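Local coordinates for protein acetyl-CoA acetyltransferase (PDB 4EGV) that probably has acyltransferase activity, as a monomeric thiolase-like protein of type 1 whose thiolase fold carries an additional C-terminal domain, at residues P192-A204 with E458-I472. Sequence-based numbering, arbitrary orientation.
Sequences PVQYGLLENARRA and ETYTVRYDWTPHTGI
Asn-200 meets Tyr-460 in two ways at once. Its ND2 donates to Tyr-460 O (2.8 Å, N-H...O angle 165°), within the amide plane but from above the carbonyl plane. The same amide lies almost flat on one face of the Tyr-460 ring, the planes 11° apart, with ND2 offset toward the rim and 3.6 Å from CE1. This stack depends on the Tyr-460 torsion: chi1 of 67° sets CG between the backbone N and carbonyl carbon, swinging the ring back beside the helix although its CB points away. Arg-203 reaches the far end of that ring edge-on, NH2 donating to Tyr-460 OH over 2.7 Å but on a bent path; its NH1 forms a salt bridge with Asp-500.

One helical turn before Asn-200, Leu-197 O accepts from Thr-459 OG1 (2.6 Å), in the carbonyl plane and on a lone pair. That oxygen also accepts the helical bond from Ala-201 N, so two donors grip it. Leu-197 CD2 rests against the strand backbone, 3.5 Å from Tyr-460 C, and Val-193 CG2 meets Thr-461 CG2 at 3.8 Å. Ile-472, from the neighbouring strand, makes looser apolar contacts with Val-193 CG2 and Leu-197 CD1. Thr-461 OG1 bonds instead to Asp-257 O.

Within the sheet, Thr-461 and Ile-472 form a hydrogen-bonded antiparallel pair, and Glu-458 and Thr-459 form a classic beta bulge opposite Ile-474. The axes of segments 192-204 and 458-463 approach obliquely to 6.7 Å, nearer antiparallel than parallel: a buried helix-on-sheet interface joining a helix to the antiparallel sheet of the additional C-terminal domain characteristic of type 1 thiolase-like proteins.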
loop_
_atom_site.group_PDB
_atom_site.type_symbol
_atom_site.label_atom_id
_atom_site.label_comp_id
_atom_site.label_asym_id
_atom_site.label_seq_id
_atom_site.Cartn_x
_atom_site.Cartn_y
_atom_site.Cartn_z
ATOM N N PRO A 192 2.827 12.324 2.749
ATOM C CA PRO A 192 1.762 13.103 2.147
ATOM C C PRO A 192 2.161 14.161 1.151
ATOM O O PRO A 192 1.494 14.318 0.176
ATOM C CB PRO A 192 1.156 13.784 3.354
ATOM C CG PRO A 192 1.377 12.887 4.366
ATOM C CD PRO A 192 2.719 12.395 4.194
ATOM N N VAL A 193 3.198 14.907 1.461
ATOM C CA VAL A 193 3.736 15.879 0.566
ATOM C C VAL A 193 4.204 15.238 -0.791
ATOM O O VAL A 193 4.067 15.823 -1.871
ATOM C CB VAL A 193 4.814 16.699 1.309
ATOM C CG1 VAL A 193 6.166 16.035 1.244
ATOM C CG2 VAL A 193 4.922 18.059 0.712
ATOM N N GLN A 194 4.723 14.024 -0.720
ATOM C CA GLN A 194 5.233 13.333 -1.900
ATOM C C GLN A 194 4.147 12.728 -2.743
ATOM O O GLN A 194 4.269 12.701 -3.952
ATOM C CB GLN A 194 6.209 12.250 -1.490
ATOM C CG GLN A 194 7.609 12.557 -1.918
ATOM C CD GLN A 194 8.652 11.886 -1.066
ATOM O OE1 GLN A 194 8.621 11.970 0.171
ATOM N NE2 GLN A 194 9.594 11.204 -1.725
ATOM N N TYR A 195 3.094 12.240 -2.089
ATOM C CA TYR A 195 1.907 11.782 -2.755
ATOM C C TYR A 195 1.122 12.895 -3.401
ATOM O O TYR A 195 0.410 12.649 -4.365
ATOM C CB TYR A 195 1.014 10.991 -1.804
ATOM C CG TYR A 195 1.341 9.512 -1.806
ATOM C CD1 TYR A 195 0.964 8.681 -2.871
ATOM C CD2 TYR A 195 2.072 8.951 -0.761
ATOM C CE1 TYR A 195 1.286 7.332 -2.864
ATOM C CE2 TYR A 195 2.396 7.600 -0.744
ATOM C CZ TYR A 195 2.001 6.803 -1.784
ATOM O OH TYR A 195 2.344 5.495 -1.762
ATOM N N GLY A 196 1.255 14.103 -2.860
ATOM C CA GLY A 196 0.654 15.277 -3.424
ATOM C C GLY A 196 1.174 15.540 -4.806
ATOM O O GLY A 196 0.399 15.895 -5.702
ATOM N N LEU A 197 2.482 15.380 -4.976
ATOM C CA LEU A 197 3.131 15.597 -6.266
ATOM C C LEU A 197 2.653 14.603 -7.346
ATOM O O LEU A 197 2.480 14.943 -8.512
ATOM C CB LEU A 197 4.650 15.518 -6.114
ATOM C CG LEU A 197 5.333 16.705 -5.438
ATOM C CD1 LEU A 197 6.632 16.372 -4.773
ATOM C CD2 LEU A 197 5.450 17.877 -6.351
ATOM N N LEU A 198 2.457 13.356 -6.949
ATOM C CA LEU A 198 2.029 12.293 -7.838
ATOM C C LEU A 198 0.618 12.475 -8.262
ATOM O O LEU A 198 0.267 12.245 -9.363
ATOM C CB LEU A 198 2.131 10.931 -7.141
ATOM C CG LEU A 198 3.371 10.045 -7.248
ATOM C CD1 LEU A 198 4.604 10.785 -7.069
ATOM C CD2 LEU A 198 3.311 8.924 -6.327
ATOM N N GLU A 199 -0.194 12.853 -7.314
ATOM C CA GLU A 199 -1.562 13.174 -7.522
ATOM C C GLU A 199 -1.789 14.392 -8.392
ATOM O O GLU A 199 -2.694 14.382 -9.132
ATOM C CB GLU A 199 -2.205 13.331 -6.177
ATOM C CG GLU A 199 -3.647 13.084 -6.155
ATOM C CD GLU A 199 -4.038 11.683 -5.833
ATOM O OE1 GLU A 199 -4.745 11.099 -6.629
ATOM O OE2 GLU A 199 -3.707 11.184 -4.779
ATOM N N ASN A 200 -0.941 15.412 -8.330
ATOM C CA ASN A 200 -1.064 16.560 -9.188
ATOM C C ASN A 200 -0.476 16.297 -10.554
ATOM O O ASN A 200 -0.876 16.867 -11.520
ATOM C CB ASN A 200 -0.445 17.777 -8.539
ATOM C CG ASN A 200 -1.332 18.413 -7.565
ATOM O OD1 ASN A 200 -2.499 18.394 -7.704
ATOM N ND2 ASN A 200 -0.772 18.974 -6.569
ATOM N N ALA A 201 0.448 15.376 -10.621
ATOM C CA ALA A 201 0.965 14.882 -11.906
ATOM C C ALA A 201 -0.066 14.061 -12.726
ATOM O O ALA A 201 -0.053 14.100 -13.959
ATOM C CB ALA A 201 2.257 14.127 -11.712
ATOM N N ARG A 202 -0.946 13.337 -12.037
ATOM C CA ARG A 202 -1.995 12.558 -12.674
ATOM C C ARG A 202 -3.109 13.489 -13.128
ATOM O O ARG A 202 -3.762 13.267 -14.148
ATOM C CB ARG A 202 -2.541 11.513 -11.705
ATOM C CG ARG A 202 -3.588 10.606 -12.273
ATOM C CD ARG A 202 -4.138 9.649 -11.271
ATOM N NE ARG A 202 -5.279 8.944 -11.833
ATOM C CZ ARG A 202 -6.546 9.347 -11.733
ATOM N NH1 ARG A 202 -6.832 10.442 -11.054
ATOM N NH2 ARG A 202 -7.530 8.647 -12.310
ATOM N N ARG A 203 -3.318 14.545 -12.362
ATOM C CA ARG A 203 -4.278 15.559 -12.752
ATOM C C ARG A 203 -3.878 16.267 -14.047
ATOM O O ARG A 203 -4.738 16.572 -14.877
ATOM C CB ARG A 203 -4.502 16.570 -11.638
ATOM C CG ARG A 203 -5.596 17.541 -11.978
ATOM C CD ARG A 203 -5.891 18.542 -10.926
ATOM N NE ARG A 203 -4.805 19.491 -10.726
ATOM C CZ ARG A 203 -4.589 20.573 -11.457
ATOM N NH1 ARG A 203 -5.376 20.843 -12.453
ATOM N NH2 ARG A 203 -3.588 21.386 -11.183
ATOM N N ALA A 204 -2.577 16.525 -14.197
ATOM C CA ALA A 204 -1.995 17.055 -15.434
ATOM C C ALA A 204 -2.288 16.179 -16.639
ATOM O O ALA A 204 -2.939 16.623 -17.565
ATOM C CB ALA A 204 -0.505 17.241 -15.275
ATOM N N GLU A 458 6.025 20.945 -13.886
ATOM C CA GLU A 458 5.449 19.662 -14.286
ATOM C C GLU A 458 4.435 19.194 -13.248
ATOM O O GLU A 458 3.361 18.702 -13.591
ATOM C CB GLU A 458 6.526 18.599 -14.553
ATOM C CG GLU A 458 5.988 17.414 -15.345
ATOM C CD GLU A 458 6.986 16.295 -15.525
ATOM O OE1 GLU A 458 8.158 16.479 -15.163
ATOM O OE2 GLU A 458 6.596 15.221 -16.011
ATOM N N THR A 459 4.800 19.378 -11.985
ATOM C CA THR A 459 3.929 19.096 -10.852
ATOM C C THR A 459 4.360 19.917 -9.622
ATOM O O THR A 459 5.409 20.547 -9.602
ATOM C CB THR A 459 3.837 17.584 -10.574
ATOM O OG1 THR A 459 2.853 17.326 -9.571
ATOM C CG2 THR A 459 5.171 17.032 -10.162
ATOM N N TYR A 460 3.510 19.916 -8.613
ATOM C CA TYR A 460 3.605 20.833 -7.499
ATOM C C TYR A 460 2.834 20.273 -6.305
ATOM O O TYR A 460 1.964 19.400 -6.427
ATOM C CB TYR A 460 3.015 22.205 -7.892
ATOM C CG TYR A 460 1.511 22.179 -8.126
ATOM C CD1 TYR A 460 0.616 22.569 -7.126
ATOM C CD2 TYR A 460 0.985 21.747 -9.346
ATOM C CE1 TYR A 460 -0.756 22.530 -7.325
ATOM C CE2 TYR A 460 -0.397 21.705 -9.564
ATOM C CZ TYR A 460 -1.269 22.105 -8.541
ATOM O OH TYR A 460 -2.631 22.061 -8.744
ATOM N N THR A 461 3.162 20.796 -5.141
ATOM C CA THR A 461 2.264 20.703 -4.005
ATOM C C THR A 461 2.433 21.946 -3.120
ATOM O O THR A 461 3.356 22.732 -3.328
ATOM C CB THR A 461 2.470 19.368 -3.240
ATOM O OG1 THR A 461 1.499 19.244 -2.195
ATOM C CG2 THR A 461 3.877 19.252 -2.711
ATOM N N VAL A 462 1.526 22.138 -2.170
ATOM C CA VAL A 462 1.652 23.237 -1.238
ATOM C C VAL A 462 1.492 22.721 0.189
ATOM O O VAL A 462 0.634 21.877 0.465
ATOM C CB VAL A 462 0.608 24.332 -1.507
ATOM C CG1 VAL A 462 0.869 25.555 -0.608
ATOM C CG2 VAL A 462 0.615 24.752 -2.948
ATOM N N ARG A 463 2.314 23.222 1.103
ATOM C CA ARG A 463 2.140 22.890 2.517
ATOM C C ARG A 463 1.339 23.965 3.219
ATOM O O ARG A 463 1.806 25.070 3.383
ATOM C CB ARG A 463 3.475 22.726 3.222
ATOM C CG ARG A 463 4.432 21.776 2.550
ATOM C CD ARG A 463 5.408 21.186 3.531
ATOM N NE ARG A 463 4.655 20.521 4.586
ATOM C CZ ARG A 463 5.043 19.437 5.248
ATOM N NH1 ARG A 463 6.216 18.843 4.999
ATOM N NH2 ARG A 463 4.237 18.949 6.164
ATOM N N TYR A 464 0.124 23.628 3.620
ATOM C CA TYR A 464 -0.781 24.567 4.273
ATOM C C TYR A 464 -0.629 24.507 5.791
ATOM O O TYR A 464 -1.183 25.320 6.528
ATOM C CB TYR A 464 -2.231 24.309 3.882
ATOM C CG TYR A 464 -2.503 24.406 2.423
ATOM C CD1 TYR A 464 -2.664 25.627 1.804
ATOM C CD2 TYR A 464 -2.639 23.256 1.649
ATOM C CE1 TYR A 464 -2.939 25.708 0.435
ATOM C CE2 TYR A 464 -2.926 23.327 0.290
ATOM C CZ TYR A 464 -3.069 24.554 -0.307
ATOM O OH TYR A 464 -3.350 24.606 -1.638
ATOM N N ASP A 465 0.147 23.553 6.254
ATOM C CA ASP A 465 0.386 23.415 7.668
ATOM C C ASP A 465 1.577 24.257 8.107
ATOM O O ASP A 465 1.818 24.394 9.288
ATOM C CB ASP A 465 0.512 21.927 8.077
ATOM C CG ASP A 465 1.356 21.081 7.076
ATOM O OD1 ASP A 465 1.381 21.398 5.867
ATOM O OD2 ASP A 465 2.002 20.087 7.484
ATOM N N TRP A 466 2.283 24.848 7.145
ATOM C CA TRP A 466 3.340 25.818 7.420
ATOM C C TRP A 466 2.841 27.232 7.205
ATOM O O TRP A 466 1.966 27.458 6.389
ATOM C CB TRP A 466 4.549 25.540 6.526
ATOM C CG TRP A 466 5.281 24.265 6.833
ATOM C CD1 TRP A 466 4.882 23.287 7.677
ATOM C CD2 TRP A 466 6.511 23.810 6.256
ATOM N NE1 TRP A 466 5.783 22.260 7.694
ATOM C CE2 TRP A 466 6.798 22.551 6.823
ATOM C CE3 TRP A 466 7.414 24.350 5.323
ATOM C CZ2 TRP A 466 7.964 21.810 6.492
ATOM C CZ3 TRP A 466 8.590 23.611 4.992
ATOM C CH2 TRP A 466 8.847 22.363 5.583
ATOM N N THR A 467 3.378 28.177 7.965
ATOM C CA THR A 467 3.253 29.597 7.647
ATOM C C THR A 467 4.645 30.210 7.495
ATOM O O THR A 467 5.455 30.094 8.384
ATOM C CB THR A 467 2.442 30.342 8.695
ATOM O OG1 THR A 467 1.223 29.637 8.894
ATOM C CG2 THR A 467 2.164 31.812 8.277
ATOM N N PRO A 468 4.922 30.870 6.355
ATOM C CA PRO A 468 3.966 31.044 5.253
ATOM C C PRO A 468 3.752 29.721 4.484
ATOM O O PRO A 468 4.584 28.830 4.557
ATOM C CB PRO A 468 4.597 32.160 4.397
ATOM C CG PRO A 468 5.984 32.331 4.910
ATOM C CD PRO A 468 6.238 31.448 6.063
ATOM N N HIS A 469 2.628 29.595 3.794
ATOM C CA HIS A 469 2.385 28.436 2.942
ATOM C C HIS A 469 3.579 28.232 1.998
ATOM O O HIS A 469 4.155 29.178 1.487
ATOM C CB HIS A 469 1.056 28.571 2.178
ATOM C CG HIS A 469 -0.151 28.639 3.064
ATOM N ND1 HIS A 469 -1.378 29.080 2.616
ATOM C CD2 HIS A 469 -0.321 28.346 4.377
ATOM C CE1 HIS A 469 -2.250 29.059 3.613
ATOM N NE2 HIS A 469 -1.631 28.617 4.694
ATOM N N THR A 470 3.958 26.984 1.789
ATOM C CA THR A 470 5.197 26.666 1.097
ATOM C C THR A 470 4.937 25.716 -0.055
ATOM O O THR A 470 4.350 24.660 0.145
ATOM C CB THR A 470 6.222 26.012 2.073
ATOM O OG1 THR A 470 6.469 26.888 3.162
ATOM C CG2 THR A 470 7.562 25.696 1.403
ATOM N N GLY A 471 5.410 26.099 -1.242
ATOM C CA GLY A 471 5.270 25.314 -2.462
ATOM C C GLY A 471 6.476 24.462 -2.799
ATOM O O GLY A 471 7.610 24.858 -2.625
ATOM N N ILE A 472 6.220 23.256 -3.263
ATOM C CA ILE A 472 7.270 22.396 -3.767
ATOM C C ILE A 472 6.941 22.134 -5.215
ATOM O O ILE A 472 5.800 21.812 -5.566
ATOM C CB ILE A 472 7.303 21.050 -3.050
ATOM C CG1 ILE A 472 7.137 21.210 -1.518
ATOM C CG2 ILE A 472 8.506 20.251 -3.496
ATOM C CD1 ILE A 472 8.375 21.380 -0.706
#